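Local atomic coordinates of LanC-like protein GCR2 (Arabidopsis thaliana, PDB entry 3T33), a protein that binds a zinc ion, belongs to the lanthionine synthetase C-like family and may play a role in abscisic acid signalling. Residues A[113-118]-A[154-159]; A[76-81]-A[119-124]; A[262-267]-A[307-312]; A[238-243]-A[254-259]; A[58-63]-A[101-106]. All coordinates share one frame; numbering follows the deposited sequence.

How the contacts relate
Contacts 4 and 5 are buried. Contact 4 joins two helices by apolar side chains, contact 5 by one ion pair. Contacts 1, 2 and 3 are partly buried, and each includes more exposed residues. Contacts 1 and 5 both use helix 101-118, at its two ends, and both pair an aspartate with a basic residue. Contacts 3 and 4 share helix 250-265, and Phe310 of one packs on Lys257 of the other. Contacts 1 and 2 touch as well, with Ser118 against the ring of Tyr78. Contact 2 alone joins two loops, through hydroxyl groups. Contact 3 lies across the molecule from contacts 1, 2 and 5.

Contact 1: A[113-118]-A[154-159]; sequences ACDVAS and LARFRG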
# COMPACT_ATOMS: atom_id res chain seq x y z
N ALA A 113 -16.26 6.79 15.79
CA ALA A 113 -15.87 8.22 15.81
C ALA A 113 -15.57 8.80 14.42
O ALA A 113 -15.81 9.97 14.16
CB ALA A 113 -14.72 8.49 16.73
N CYS A 114 -15.05 7.99 13.51
CA CYS A 114 -14.69 8.50 12.21
C CYS A 114 -15.96 8.71 11.42
O CYS A 114 -16.05 9.63 10.60
CB CYS A 114 -13.76 7.49 11.52
SG CYS A 114 -12.00 7.58 12.11
N ASP A 115 -16.94 7.83 11.65
CA ASP A 115 -18.21 7.89 11.00
C ASP A 115 -18.94 9.21 11.30
O ASP A 115 -19.27 9.96 10.38
CB ASP A 115 -19.03 6.71 11.43
CG ASP A 115 -20.34 6.61 10.66
OD1 ASP A 115 -20.45 7.07 9.50
OD2 ASP A 115 -21.29 6.03 11.25
N VAL A 116 -19.13 9.47 12.60
CA VAL A 116 -19.64 10.74 13.15
C VAL A 116 -18.94 11.95 12.49
O VAL A 116 -19.61 12.87 11.98
CB VAL A 116 -19.45 10.81 14.72
CG1 VAL A 116 -19.74 12.22 15.28
CG2 VAL A 116 -20.31 9.76 15.44
N ALA A 117 -17.60 11.94 12.50
CA ALA A 117 -16.84 13.06 11.93
C ALA A 117 -16.92 13.14 10.38
O ALA A 117 -16.60 14.18 9.82
CB ALA A 117 -15.40 12.99 12.39
N SER A 118 -17.34 12.07 9.70
CA SER A 118 -17.33 12.07 8.23
C SER A 118 -18.69 12.28 7.52
O SER A 118 -18.78 12.25 6.27
CB SER A 118 -16.63 10.83 7.68
OG SER A 118 -17.23 9.63 8.13
N LEU A 154 -22.86 -1.36 6.35
CA LEU A 154 -23.23 -1.79 5.01
C LEU A 154 -24.27 -0.86 4.33
O LEU A 154 -24.11 -0.54 3.13
CB LEU A 154 -23.73 -3.21 5.07
CG LEU A 154 -24.06 -3.80 3.71
CD1 LEU A 154 -22.85 -3.71 2.85
CD2 LEU A 154 -24.58 -5.18 3.84
N ALA A 155 -25.29 -0.43 5.09
CA ALA A 155 -26.29 0.57 4.63
C ALA A 155 -25.63 1.93 4.34
O ALA A 155 -25.95 2.60 3.35
CB ALA A 155 -27.47 0.73 5.68
N ARG A 156 -24.68 2.35 5.19
CA ARG A 156 -24.01 3.59 4.93
C ARG A 156 -23.13 3.44 3.70
O ARG A 156 -23.02 4.38 2.88
CB ARG A 156 -23.17 4.02 6.12
CG ARG A 156 -24.00 4.50 7.31
CD ARG A 156 -23.16 4.34 8.60
NE ARG A 156 -23.90 4.64 9.83
CZ ARG A 156 -23.51 4.25 11.05
NH1 ARG A 156 -22.39 3.55 11.21
NH2 ARG A 156 -24.24 4.56 12.12
N PHE A 157 -22.54 2.27 3.52
CA PHE A 157 -21.64 2.15 2.40
C PHE A 157 -22.53 2.21 1.10
O PHE A 157 -22.21 2.88 0.16
CB PHE A 157 -20.88 0.83 2.44
CG PHE A 157 -19.78 0.76 1.40
CD1 PHE A 157 -20.04 1.01 0.07
CD2 PHE A 157 -18.49 0.46 1.75
CE1 PHE A 157 -19.02 0.98 -0.87
CE2 PHE A 157 -17.50 0.40 0.81
CZ PHE A 157 -17.75 0.68 -0.49
N ARG A 158 -23.62 1.47 1.10
CA ARG A 158 -24.55 1.40 -0.01
C ARG A 158 -25.27 2.73 -0.35
O ARG A 158 -25.82 2.85 -1.48
CB ARG A 158 -25.58 0.34 0.30
CG ARG A 158 -25.05 -1.09 0.15
CD ARG A 158 -26.16 -2.02 0.43
NE ARG A 158 -25.79 -3.39 0.22
CZ ARG A 158 -26.48 -4.42 0.68
NH1 ARG A 158 -27.58 -4.24 1.43
NH2 ARG A 158 -26.08 -5.64 0.40
N GLY A 159 -25.25 3.69 0.58
CA GLY A 159 -25.79 5.05 0.34
C GLY A 159 -24.83 5.97 -0.42
O GLY A 159 -25.21 7.07 -0.89
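Asp115 on helix 101-118 and Arg156 on helix 147-158 make the whole of this contact. Within 113-118, Ala113 O takes the backbone N-H of Ala117. Cys114 turns to the helix 84-98 side, onto Val84 and Leu85. Asp115 points toward Arg156. Its CG stands anti to the backbone N (chi1 -174°), and this carries the carboxylate out to the guanidinium. The Arg156 chain is extended from CG to NE and meets Asp115 at about a right angle. Asp115 OD2 lies 2.7 Å from Arg156 NH1, a salt bridge. The carboxylate sits over one face of the guanidinium, toward its rim, and the two planes are 51° apart. No N-H points at the oxygen, so the attraction is one of charge alone. OD2 is modelled too close to the guanidinium carbon, so its exact place is doubtful. Arg119 also forms a salt bridge to OD2, and Tyr130 OH is hydrogen-bonded to OD1. At the end of the segment, Ser118 OG lies 2.7 Å from Cys114 O. One carboxylate thus gathers two arginines and a tyrosine. This is an ionic link between the C-terminal parts of two helices, in the all-helical alpha/alpha barrel known from the LanC family.

Contact 2: A[76-81]-A[119-124]; sequences RDYNLY and RDSERV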
# COMPACT_ATOMS: atom_id res chain seq x y z
N ARG A 76 -10.91 15.12 14.19
CA ARG A 76 -10.94 16.05 13.10
C ARG A 76 -10.68 15.44 11.69
O ARG A 76 -11.52 15.56 10.81
CB ARG A 76 -10.06 17.22 13.45
CG ARG A 76 -10.75 18.14 14.43
CD ARG A 76 -9.86 18.74 15.50
NE ARG A 76 -10.66 19.52 16.43
CZ ARG A 76 -11.02 19.10 17.63
NH1 ARG A 76 -10.61 17.92 18.06
NH2 ARG A 76 -11.77 19.86 18.41
N ASP A 77 -9.54 14.80 11.54
CA ASP A 77 -9.20 14.21 10.27
C ASP A 77 -10.11 13.06 9.90
O ASP A 77 -10.94 13.20 9.08
CB ASP A 77 -7.74 13.85 10.21
CG ASP A 77 -7.20 13.78 8.81
OD1 ASP A 77 -6.00 13.93 8.69
OD2 ASP A 77 -7.97 13.57 7.85
N TYR A 78 -10.01 11.90 10.47
CA TYR A 78 -10.97 10.87 10.05
C TYR A 78 -10.54 9.87 9.00
O TYR A 78 -10.74 8.73 9.18
CB TYR A 78 -12.35 11.45 9.74
CG TYR A 78 -12.83 11.40 8.29
CD1 TYR A 78 -13.23 10.23 7.71
CD2 TYR A 78 -12.93 12.55 7.54
CE1 TYR A 78 -13.66 10.20 6.42
CE2 TYR A 78 -13.36 12.53 6.27
CZ TYR A 78 -13.73 11.37 5.71
OH TYR A 78 -14.16 11.37 4.43
N ASN A 79 -9.95 10.30 7.91
CA ASN A 79 -9.61 9.37 6.86
C ASN A 79 -8.47 8.40 7.13
O ASN A 79 -7.82 8.50 8.14
CB ASN A 79 -9.50 10.07 5.51
CG ASN A 79 -8.17 10.73 5.29
OD1 ASN A 79 -7.28 10.59 6.08
ND2 ASN A 79 -8.06 11.46 4.22
N LEU A 80 -8.25 7.47 6.22
CA LEU A 80 -7.24 6.41 6.46
C LEU A 80 -5.84 6.98 6.37
O LEU A 80 -4.93 6.60 7.14
CB LEU A 80 -7.43 5.25 5.47
CG LEU A 80 -6.61 4.00 5.72
CD1 LEU A 80 -7.23 3.13 6.82
CD2 LEU A 80 -6.41 3.19 4.40
N TYR A 81 -5.72 7.91 5.42
CA TYR A 81 -4.46 8.45 4.90
C TYR A 81 -3.71 9.20 5.95
O TYR A 81 -2.52 8.90 6.20
CB TYR A 81 -4.76 9.41 3.72
CG TYR A 81 -3.51 9.84 3.03
CD1 TYR A 81 -2.85 10.98 3.40
CD2 TYR A 81 -2.96 9.05 2.01
CE1 TYR A 81 -1.68 11.33 2.79
CE2 TYR A 81 -1.82 9.39 1.40
CZ TYR A 81 -1.17 10.50 1.79
OH TYR A 81 -0.04 10.84 1.15
N ARG A 119 -19.74 12.48 8.31
CA ARG A 119 -21.04 12.90 7.76
C ARG A 119 -20.76 14.29 7.19
O ARG A 119 -19.85 14.99 7.68
CB ARG A 119 -22.11 12.94 8.87
CG ARG A 119 -22.13 11.70 9.78
CD ARG A 119 -22.45 10.40 9.00
NE ARG A 119 -22.56 9.24 9.89
CZ ARG A 119 -23.71 8.65 10.22
NH1 ARG A 119 -24.87 9.09 9.73
NH2 ARG A 119 -23.70 7.60 11.05
N ASP A 120 -21.44 14.64 6.11
CA ASP A 120 -21.16 15.88 5.40
C ASP A 120 -19.94 15.78 4.47
O ASP A 120 -19.68 16.69 3.68
CB ASP A 120 -20.97 17.03 6.39
CG ASP A 120 -22.24 17.37 7.13
OD1 ASP A 120 -23.31 16.85 6.76
OD2 ASP A 120 -22.17 18.16 8.10
N SER A 121 -19.19 14.68 4.56
CA SER A 121 -18.00 14.51 3.73
C SER A 121 -18.43 14.13 2.35
O SER A 121 -19.38 13.35 2.17
CB SER A 121 -17.04 13.42 4.26
OG SER A 121 -15.91 13.32 3.40
N GLU A 122 -17.73 14.70 1.38
CA GLU A 122 -17.93 14.29 -0.01
C GLU A 122 -16.86 13.32 -0.53
O GLU A 122 -16.98 12.84 -1.64
CB GLU A 122 -18.17 15.50 -0.93
CG GLU A 122 -19.67 15.63 -1.31
CD GLU A 122 -20.16 17.07 -1.68
OE1 GLU A 122 -19.32 17.96 -2.02
OE2 GLU A 122 -21.40 17.29 -1.63
N ARG A 123 -15.85 13.00 0.31
CA ARG A 123 -14.81 12.02 -0.06
C ARG A 123 -15.40 10.62 -0.23
O ARG A 123 -16.16 10.14 0.56
CB ARG A 123 -13.67 11.99 0.95
CG ARG A 123 -12.95 13.34 1.25
CD ARG A 123 -12.26 13.93 0.04
NE ARG A 123 -11.22 14.89 0.43
CZ ARG A 123 -11.09 16.12 -0.09
NH1 ARG A 123 -11.95 16.56 -1.03
NH2 ARG A 123 -10.10 16.91 0.30
N VAL A 124 -15.05 9.97 -1.30
CA VAL A 124 -15.71 8.73 -1.64
C VAL A 124 -14.76 7.45 -1.67
O VAL A 124 -15.19 6.32 -1.88
CB VAL A 124 -16.40 9.06 -2.97
CG1 VAL A 124 -15.92 8.23 -4.12
CG2 VAL A 124 -17.90 9.24 -2.79
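Tyr78 reaches Ser121 from an unusual backbone. Its phi is positive (97°), and its chi1 of 113° lies off the staggered positions. The side chain nevertheless ends in a short polar contact. Tyr78 OH and Ser121 OG are hydrogen-bonded at 2.8 Å, and either could be the donor. Ser121 OG stands anti to its own backbone N. There it also accepts the N-H of Arg123, with 3.1 Å from Arg123 N to Ser121 OG and an angle of 150°. This is an ST turn. Arg123 adds its aliphatic base, with CB 3.6 Å from Tyr78 OH. Asn79 CB covers one face of the Tyr78 ring, and Val133 of helix 130-144 also touches this side chain. The contact joins the loop before helix 84-98 to the loop before helix 130-144. Its chemistry is neutral. Ser121 OG has two polar partners, so the same hydroxyl that shapes its own turn also ties that turn to Tyr78.

Contact 3: A[262-267]-A[307-312]; sequences YMIQNR and TKEFVE
Thr307 O accepts two backbone N-H groups, from Phe310 N at 3.3 Å and from Val311 N at 3.1 Å, in the first turn of the helix whose Phe310 meets Ile264. The contact is helix-to-helix packing in the all-alpha LanC-like fold, between the end of helix 250-265 and the start of helix 308-324. Ile264 CD1 does the touching. It comes to the edge of the Phe310 ring, near its plane, with 3.9 Å to Phe310 CD1. The Phe310 CB points away, but the ring swings back (chi1 -71°). Glu309 runs past the same methyl with its chain extended. Its CG is 4.1 Å and its OE2 4.0 Å from Ile264 CD1, while OE1 has a weak hydrogen bond to Ser261 OG. Leu298 of helix 291-305 packs on both Ile264 and Phe310. Just beyond the helix end, Asn266 ND2 donates to Tyr262 O at 3.1 Å and lies 3.5 Å above the Tyr262 ring plane, toward the rim of the ring.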
# COMPACT_ATOMS: atom_id res chain seq x y z
N TYR A 262 2.71 0.06 -22.65
CA TYR A 262 3.06 1.43 -22.96
C TYR A 262 4.02 1.98 -21.93
O TYR A 262 5.07 2.45 -22.27
CB TYR A 262 1.80 2.30 -23.04
CG TYR A 262 2.12 3.76 -23.13
CD1 TYR A 262 2.45 4.36 -24.35
CD2 TYR A 262 2.14 4.55 -21.98
CE1 TYR A 262 2.76 5.68 -24.43
CE2 TYR A 262 2.44 5.86 -22.05
CZ TYR A 262 2.76 6.41 -23.27
OH TYR A 262 3.07 7.73 -23.32
N MET A 263 3.65 1.90 -20.65
CA MET A 263 4.48 2.37 -19.53
C MET A 263 5.86 1.70 -19.42
O MET A 263 6.86 2.34 -19.12
CB MET A 263 3.71 2.15 -18.23
CG MET A 263 2.46 3.06 -18.06
SD MET A 263 1.58 2.92 -16.45
CE MET A 263 2.49 4.17 -15.63
N ILE A 264 5.91 0.40 -19.67
CA ILE A 264 7.17 -0.32 -19.63
C ILE A 264 8.11 0.25 -20.69
O ILE A 264 9.20 0.77 -20.36
CB ILE A 264 6.92 -1.86 -19.74
CG1 ILE A 264 6.17 -2.34 -18.49
CG2 ILE A 264 8.25 -2.66 -19.91
CD1 ILE A 264 5.66 -3.72 -18.56
N GLN A 265 7.65 0.25 -21.94
CA GLN A 265 8.46 0.69 -23.11
C GLN A 265 8.92 2.14 -22.99
O GLN A 265 9.78 2.59 -23.74
CB GLN A 265 7.68 0.51 -24.42
CG GLN A 265 7.05 -0.90 -24.61
CD GLN A 265 6.03 -0.98 -25.78
OE1 GLN A 265 5.16 -1.88 -25.81
NE2 GLN A 265 6.14 -0.05 -26.75
N ASN A 266 8.38 2.88 -22.02
CA ASN A 266 8.54 4.33 -22.02
C ASN A 266 9.06 4.91 -20.72
O ASN A 266 8.96 6.12 -20.49
CB ASN A 266 7.22 4.99 -22.39
CG ASN A 266 7.05 5.10 -23.88
OD1 ASN A 266 7.79 5.84 -24.50
ND2 ASN A 266 6.09 4.37 -24.46
N ARG A 267 9.63 4.05 -19.91
CA ARG A 267 10.25 4.42 -18.63
C ARG A 267 11.62 5.08 -18.85
O ARG A 267 12.15 5.09 -19.97
CB ARG A 267 10.37 3.17 -17.72
CG ARG A 267 11.29 2.12 -18.29
CD ARG A 267 11.16 0.71 -17.68
NE ARG A 267 12.36 -0.03 -18.08
CZ ARG A 267 12.54 -1.34 -18.08
NH1 ARG A 267 11.59 -2.17 -17.68
NH2 ARG A 267 13.69 -1.83 -18.50
N THR A 307 2.98 -13.23 -17.93
CA THR A 307 3.64 -12.83 -19.13
C THR A 307 5.06 -12.60 -18.74
O THR A 307 5.32 -12.08 -17.65
CB THR A 307 2.99 -11.52 -19.60
OG1 THR A 307 1.76 -11.84 -20.25
CG2 THR A 307 3.83 -10.80 -20.55
N LYS A 308 5.99 -12.97 -19.61
CA LYS A 308 7.39 -12.71 -19.40
C LYS A 308 7.61 -11.24 -19.23
O LYS A 308 8.33 -10.81 -18.32
CB LYS A 308 8.22 -13.19 -20.58
CG LYS A 308 9.68 -12.70 -20.56
CD LYS A 308 10.62 -13.81 -20.11
CE LYS A 308 11.20 -14.56 -21.32
NZ LYS A 308 12.10 -13.65 -22.12
N GLU A 309 6.99 -10.46 -20.11
CA GLU A 309 7.17 -9.00 -20.11
C GLU A 309 6.93 -8.39 -18.72
O GLU A 309 7.65 -7.48 -18.34
CB GLU A 309 6.22 -8.34 -21.11
CG GLU A 309 6.44 -6.79 -21.24
CD GLU A 309 5.35 -6.09 -22.07
OE1 GLU A 309 4.31 -6.73 -22.37
OE2 GLU A 309 5.55 -4.89 -22.41
N PHE A 310 5.92 -8.90 -18.00
CA PHE A 310 5.41 -8.31 -16.77
C PHE A 310 6.28 -8.79 -15.63
O PHE A 310 6.82 -7.96 -14.92
CB PHE A 310 3.91 -8.68 -16.51
CG PHE A 310 2.91 -7.99 -17.45
CD1 PHE A 310 3.20 -6.75 -18.04
CD2 PHE A 310 1.69 -8.58 -17.74
CE1 PHE A 310 2.31 -6.13 -18.92
CE2 PHE A 310 0.79 -7.97 -18.59
CZ PHE A 310 1.11 -6.72 -19.19
N VAL A 311 6.46 -10.11 -15.50
CA VAL A 311 7.40 -10.71 -14.56
C VAL A 311 8.74 -9.95 -14.55
O VAL A 311 9.20 -9.46 -13.51
CB VAL A 311 7.68 -12.21 -14.91
CG1 VAL A 311 8.60 -12.85 -13.88
CG2 VAL A 311 6.43 -12.98 -14.94
N GLU A 312 9.34 -9.79 -15.73
CA GLU A 312 10.67 -9.24 -15.80
C GLU A 312 10.66 -7.76 -15.49
O GLU A 312 11.59 -7.25 -14.84
CB GLU A 312 11.32 -9.50 -17.18
CG GLU A 312 11.81 -10.97 -17.39
CD GLU A 312 12.61 -11.15 -18.71
OE1 GLU A 312 12.63 -10.19 -19.54
OE2 GLU A 312 13.24 -12.24 -18.90

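Contact 4: A[238-243]-A[254-259]; sequences GIMNVL and KDVKGT
Apolar packing carries the contact, and Met240 and Val256 are at its centre. Met240 SD lies 3.9 Å from Val256 CG1, and the two side chains run alongside each other, pointing opposite ways. The Met240 chain is bent at chi2 and chi3. It also crosses Thr259 at about a right angle, with SD 4.0 Å from Thr259 CB. Leu243 CD1 meets the other Val256 methyl, CG2, at 4.1 Å. Phe206 of helix 195-212 packs on both Leu243 and Val256. The two helices follow each other in the chain and form an antiparallel alpha-helical hairpin. The short segments cross at -146°, with their axes 10.4 Å apart. No hydrogen bond crosses between 238-243 and 254-259. Within the second helix, Thr259 OG1 donates to Asp255 O at 2.8 Å, and the same oxygen takes the N-H of Thr259. With OG1 beside the backbone N (chi1 -55°), the Thr259 methyl CG2 faces Met240. A salt bridge from Asp255 OD2 to Arg210 leads out to helix 195-212.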
# COMPACT_ATOMS: atom_id res chain seq x y z
N GLY A 238 -2.45 2.78 -10.50
CA GLY A 238 -3.49 2.58 -9.50
C GLY A 238 -4.81 2.20 -10.10
O GLY A 238 -5.57 1.37 -9.56
N ILE A 239 -5.11 2.82 -11.23
CA ILE A 239 -6.32 2.46 -11.98
C ILE A 239 -6.25 1.08 -12.59
O ILE A 239 -7.20 0.31 -12.46
CB ILE A 239 -6.62 3.51 -13.11
CG1 ILE A 239 -6.73 4.93 -12.46
CG2 ILE A 239 -7.91 3.13 -13.83
CD1 ILE A 239 -6.82 6.12 -13.45
N MET A 240 -5.17 0.76 -13.30
CA MET A 240 -5.02 -0.59 -13.88
C MET A 240 -5.07 -1.65 -12.79
O MET A 240 -5.77 -2.68 -12.91
CB MET A 240 -3.68 -0.67 -14.62
CG MET A 240 -3.57 0.36 -15.75
SD MET A 240 -4.97 0.33 -16.91
CE MET A 240 -5.53 2.08 -16.67
N ASN A 241 -4.37 -1.35 -11.69
CA ASN A 241 -4.30 -2.23 -10.53
C ASN A 241 -5.70 -2.59 -10.11
O ASN A 241 -6.06 -3.78 -10.12
CB ASN A 241 -3.50 -1.61 -9.36
CG ASN A 241 -3.36 -2.56 -8.17
OD1 ASN A 241 -3.91 -2.34 -7.09
ND2 ASN A 241 -2.61 -3.59 -8.36
N VAL A 242 -6.53 -1.59 -9.83
CA VAL A 242 -7.92 -1.88 -9.43
C VAL A 242 -8.65 -2.69 -10.50
O VAL A 242 -9.44 -3.59 -10.18
CB VAL A 242 -8.75 -0.58 -9.11
CG1 VAL A 242 -10.00 -0.96 -8.35
CG2 VAL A 242 -7.95 0.37 -8.21
N LEU A 243 -8.42 -2.36 -11.78
CA LEU A 243 -9.15 -3.03 -12.82
C LEU A 243 -8.78 -4.48 -12.85
O LEU A 243 -9.64 -5.32 -13.04
CB LEU A 243 -8.92 -2.35 -14.17
CG LEU A 243 -9.57 -0.95 -14.31
CD1 LEU A 243 -9.13 -0.41 -15.64
CD2 LEU A 243 -11.15 -0.98 -14.19
N LYS A 254 -7.00 -6.62 -23.05
CA LYS A 254 -6.08 -5.97 -24.04
C LYS A 254 -5.77 -4.53 -23.69
O LYS A 254 -4.62 -4.13 -23.81
CB LYS A 254 -6.58 -6.00 -25.51
CG LYS A 254 -5.73 -6.82 -26.51
CD LYS A 254 -6.56 -7.36 -27.72
CE LYS A 254 -7.45 -8.63 -27.34
NZ LYS A 254 -7.94 -9.44 -28.55
N ASP A 255 -6.78 -3.75 -23.30
CA ASP A 255 -6.52 -2.33 -23.04
C ASP A 255 -5.69 -2.08 -21.76
O ASP A 255 -4.87 -1.12 -21.69
CB ASP A 255 -7.84 -1.55 -23.00
CG ASP A 255 -8.46 -1.32 -24.43
OD1 ASP A 255 -7.78 -1.42 -25.46
OD2 ASP A 255 -9.67 -0.99 -24.49
N VAL A 256 -5.92 -2.93 -20.74
CA VAL A 256 -5.14 -2.85 -19.51
C VAL A 256 -3.72 -3.30 -19.81
O VAL A 256 -2.78 -2.53 -19.56
CB VAL A 256 -5.75 -3.65 -18.37
CG1 VAL A 256 -4.85 -3.58 -17.14
CG2 VAL A 256 -7.19 -3.13 -18.05
N LYS A 257 -3.56 -4.50 -20.40
CA LYS A 257 -2.23 -4.98 -20.87
C LYS A 257 -1.55 -3.87 -21.66
O LYS A 257 -0.41 -3.48 -21.36
CB LYS A 257 -2.32 -6.25 -21.73
CG LYS A 257 -2.50 -7.50 -20.93
CD LYS A 257 -2.68 -8.72 -21.81
CE LYS A 257 -3.03 -9.97 -21.00
NZ LYS A 257 -3.43 -11.17 -21.89
N GLY A 258 -2.30 -3.30 -22.60
CA GLY A 258 -1.76 -2.24 -23.47
C GLY A 258 -1.18 -1.04 -22.76
O GLY A 258 -0.08 -0.61 -23.06
N THR A 259 -1.94 -0.50 -21.82
CA THR A 259 -1.51 0.67 -21.01
C THR A 259 -0.27 0.32 -20.21
O THR A 259 0.62 1.14 -20.07
CB THR A 259 -2.66 1.10 -20.07
OG1 THR A 259 -3.82 1.34 -20.88
CG2 THR A 259 -2.33 2.35 -19.32

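Contact 5: A[58-63]-A[101-106]; sequences SIKDKV and EDDLKL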
# COMPACT_ATOMS: atom_id res chain seq x y z
N SER A 58 5.25 -1.56 20.27
CA SER A 58 5.51 -0.26 20.87
C SER A 58 5.10 0.84 19.95
O SER A 58 4.52 1.76 20.44
CB SER A 58 6.96 -0.02 21.31
OG SER A 58 7.63 -1.25 21.57
N ILE A 59 5.41 0.79 18.64
CA ILE A 59 4.90 1.86 17.72
C ILE A 59 3.35 1.95 17.80
O ILE A 59 2.80 3.02 18.04
CB ILE A 59 5.41 1.73 16.26
CG1 ILE A 59 6.93 1.77 16.23
CG2 ILE A 59 4.81 2.82 15.28
CD1 ILE A 59 7.49 1.23 14.88
N LYS A 60 2.69 0.82 17.60
CA LYS A 60 1.23 0.77 17.65
C LYS A 60 0.71 1.48 18.90
O LYS A 60 -0.20 2.31 18.82
CB LYS A 60 0.74 -0.68 17.63
CG LYS A 60 -0.76 -0.83 17.78
CD LYS A 60 -1.15 -2.28 18.03
CE LYS A 60 -1.16 -2.60 19.52
NZ LYS A 60 -2.06 -3.74 19.84
N ASP A 61 1.28 1.14 20.05
CA ASP A 61 0.88 1.74 21.31
C ASP A 61 1.07 3.26 21.28
O ASP A 61 0.19 4.01 21.68
CB ASP A 61 1.67 1.14 22.47
CG ASP A 61 1.09 -0.18 22.95
OD1 ASP A 61 0.16 -0.70 22.29
OD2 ASP A 61 1.55 -0.70 23.98
N LYS A 62 2.23 3.69 20.79
CA LYS A 62 2.54 5.11 20.70
C LYS A 62 1.53 5.83 19.81
O LYS A 62 1.07 6.93 20.14
CB LYS A 62 3.95 5.32 20.16
CG LYS A 62 4.30 6.77 19.87
CD LYS A 62 4.22 7.62 21.13
CE LYS A 62 5.12 8.83 21.03
NZ LYS A 62 4.71 9.91 21.98
N VAL A 63 1.18 5.20 18.69
CA VAL A 63 0.22 5.77 17.77
C VAL A 63 -1.19 5.89 18.39
O VAL A 63 -1.82 6.90 18.25
CB VAL A 63 0.14 4.97 16.42
CG1 VAL A 63 -1.00 5.54 15.52
CG2 VAL A 63 1.45 5.07 15.68
N GLU A 101 -8.57 -9.34 20.89
CA GLU A 101 -9.93 -8.82 20.65
C GLU A 101 -10.03 -7.41 21.16
O GLU A 101 -10.91 -6.67 20.72
CB GLU A 101 -11.07 -9.69 21.22
CG GLU A 101 -10.97 -11.27 21.01
CD GLU A 101 -11.52 -11.85 19.66
OE1 GLU A 101 -12.46 -11.26 19.03
OE2 GLU A 101 -11.02 -12.96 19.25
N ASP A 102 -9.14 -6.99 22.05
CA ASP A 102 -9.17 -5.58 22.45
C ASP A 102 -8.74 -4.65 21.31
O ASP A 102 -9.16 -3.47 21.27
CB ASP A 102 -8.31 -5.32 23.70
CG ASP A 102 -8.87 -5.99 24.98
OD1 ASP A 102 -10.09 -6.37 25.03
OD2 ASP A 102 -8.08 -6.15 25.95
N ASP A 103 -7.88 -5.16 20.43
CA ASP A 103 -7.45 -4.43 19.23
C ASP A 103 -8.70 -4.21 18.32
O ASP A 103 -8.87 -3.14 17.79
CB ASP A 103 -6.34 -5.16 18.44
CG ASP A 103 -4.91 -4.92 19.00
OD1 ASP A 103 -4.68 -3.98 19.79
OD2 ASP A 103 -3.98 -5.69 18.63
N LEU A 104 -9.50 -5.24 18.13
CA LEU A 104 -10.70 -5.16 17.29
C LEU A 104 -11.74 -4.21 17.87
O LEU A 104 -12.31 -3.41 17.15
CB LEU A 104 -11.28 -6.54 17.12
CG LEU A 104 -12.56 -6.73 16.30
CD1 LEU A 104 -12.32 -6.32 14.83
CD2 LEU A 104 -12.95 -8.17 16.38
N LYS A 105 -11.96 -4.27 19.18
CA LYS A 105 -12.91 -3.37 19.84
C LYS A 105 -12.45 -1.96 19.70
O LYS A 105 -13.24 -1.08 19.44
CB LYS A 105 -13.10 -3.74 21.34
CG LYS A 105 -14.31 -4.66 21.54
CD LYS A 105 -14.15 -5.60 22.72
CE LYS A 105 -14.85 -6.94 22.44
NZ LYS A 105 -13.99 -8.15 22.84
N LEU A 106 -11.18 -1.72 19.91
CA LEU A 106 -10.74 -0.35 19.92
C LEU A 106 -10.92 0.17 18.49
O LEU A 106 -11.38 1.32 18.29
CB LEU A 106 -9.28 -0.25 20.37
CG LEU A 106 -8.87 1.21 20.54
CD1 LEU A 106 -9.87 1.88 21.54
CD2 LEU A 106 -7.42 1.35 21.02
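The carboxylate of Asp103 is the flat group here, and Lys60 comes to it from the side where its two oxygens lie. No atom of 58-63 stacks on either face. Lys60 NZ sits 2.6 Å from Asp103 OD1 and uses the syn lone pair of that oxygen. A second, weak bond runs from Lys60 NZ to Asp103 OD2 at 3.0 Å. The ammonium therefore straddles both oxygens, unevenly. The two side chains reach toward each other from their helices. Lys60 starts with CG anti to its backbone N (chi1 176°) and stays extended until a bend at chi3 (90°) sets NZ against the carboxylate. Ser94 of helix 84-98 completes the group: its OG is hydrogen-bonded to Asp103 OD2 and weakly to Lys60 NZ. Leu91 and Thr98 of the same helix also touch Asp103. The pair links helix 45-69 to the first turns of helix 101-118, with helix 84-98 beside them. Both residues are buried, so each charge probably depends on the other for its balance. The lysine and the start of the helix would both favour the charged form of Asp103, and Ser94 and Lys60 together probably limit how the carboxylate can turn.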